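Local coordinates for thymidylate synthase thyX (Helicobacter pylori, PDB 3N3Y), which is an FAD-dependent thymidylate synthase that converts dUMP to dTMP, probably with methylenetetrahydrofolate as carbon donor and NADPH as reductant, at the interface of chains A and B. Residues are numbered along the deposited sequence; one frame, centred on the assembly and turned at random. Chains: chain A/B, Thymidylate synthase thyX.

The interface of chains A and B. Residues chain A 139, 142-143, 157; chain B 128, 132, 135.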
# COMPACT_ATOMS: atom_id res chain seq x y z
N ASN A 139 -4.46 10.91 -38.27
CA ASN A 139 -3.27 10.10 -38.53
C ASN A 139 -3.32 8.71 -37.89
O ASN A 139 -2.92 7.72 -38.52
CB ASN A 139 -2.00 10.83 -38.13
CG ASN A 139 -1.65 11.95 -39.09
OD1 ASN A 139 -0.98 12.93 -38.74
ND2 ASN A 139 -2.13 11.83 -40.30
N VAL A 142 -5.71 6.53 -39.90
CA VAL A 142 -5.01 6.07 -41.09
C VAL A 142 -4.03 4.90 -40.82
O VAL A 142 -4.03 3.91 -41.55
CB VAL A 142 -4.32 7.23 -41.82
CG1 VAL A 142 -3.36 6.73 -42.90
CG2 VAL A 142 -5.37 8.18 -42.42
N LEU A 143 -3.23 4.99 -39.75
CA LEU A 143 -2.28 3.93 -39.43
C LEU A 143 -2.99 2.60 -39.27
O LEU A 143 -2.54 1.57 -39.77
CB LEU A 143 -1.52 4.24 -38.15
CG LEU A 143 -0.55 5.43 -38.20
CD1 LEU A 143 -0.05 5.75 -36.79
CD2 LEU A 143 0.59 5.17 -39.16
N ALA A 157 1.27 6.87 -31.82
CA ALA A 157 0.84 8.09 -32.49
C ALA A 157 -0.38 8.72 -31.82
O ALA A 157 -0.86 9.75 -32.25
CB ALA A 157 0.55 7.80 -33.94
N LYS B 128 6.10 4.38 -40.63
CA LYS B 128 4.88 5.16 -40.78
C LYS B 128 4.41 5.73 -39.43
O LYS B 128 3.99 6.89 -39.36
CB LYS B 128 3.78 4.30 -41.40
CG LYS B 128 3.93 4.10 -42.90
CD LYS B 128 3.56 2.68 -43.29
CE LYS B 128 2.89 2.63 -44.66
NZ LYS B 128 3.64 3.41 -45.68
N MET B 132 4.09 9.80 -38.22
CA MET B 132 2.93 10.42 -37.56
C MET B 132 3.29 11.04 -36.21
O MET B 132 2.79 12.11 -35.84
CB MET B 132 1.83 9.38 -37.38
CG MET B 132 1.46 8.64 -38.66
SD MET B 132 1.00 9.76 -39.99
CE MET B 132 -0.16 8.76 -40.95
N LEU B 135 4.80 14.31 -36.92
CA LEU B 135 3.76 15.26 -37.30
C LEU B 135 2.99 15.79 -36.09
O LEU B 135 2.65 16.97 -36.02
CB LEU B 135 2.81 14.62 -38.32
CG LEU B 135 3.40 14.33 -39.70
CD1 LEU B 135 2.32 13.78 -40.67
CD2 LEU B 135 4.06 15.59 -40.29
O HOH W 1 0.10 12.71 -36.01
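B:Met132 lays its thioether over one face of the side-chain amide of A:Asn139. The sulfur SD sits almost straight above the amide carbon CG of A:Asn139, at 3.6 Å. The terminal methyl CE of B:Met132 lies over the same face, displaced from CG to the side between ND2 and CB, 3.7 Å from A:Asn139 ND2. The SD-CE bond lies nearly parallel to the amide plane, while the two side chains as a whole cross at a slant. Further up the methionine chain, CG packs against the branched end of A:Leu143, 3.6 Å from CD2. The two side chains pass each other in opposite directions. The methyl CD1 of A:Leu143 also touches the methionine CG.

In B:Met132, CG stands beside the backbone N and anti to the carbonyl carbon (chi1 -52°). The chain then bends at chi2 (-56°), which turns the sulfur from the leucine towards the asparagine. Smaller contacts close the edges. The CB of A:Ala157 meets B:Met132 CB at 4.0 Å, and A:Leu143 CD2 also reaches the backbone of B:Lys128. B:Leu135 lies across A:Asn139 at about a right angle, with CD1 near the amide oxygen.

The main contacts come from helix 127-145 of each chain. The two helices run antiparallel here. The patch belongs to a two-fold symmetric interface of the homotetramer, so it has a twin with the chains exchanged. Its centre lies about 29 Å from A:Arg182, the probable active-site arginine, and the patch probably serves assembly rather than chemistry. A water adds a polar link beside the apolar packing: it lies 2.9 Å from the amide oxygen OD1 of A:Asn139 and 2.8 Å from the backbone O of B:Met132.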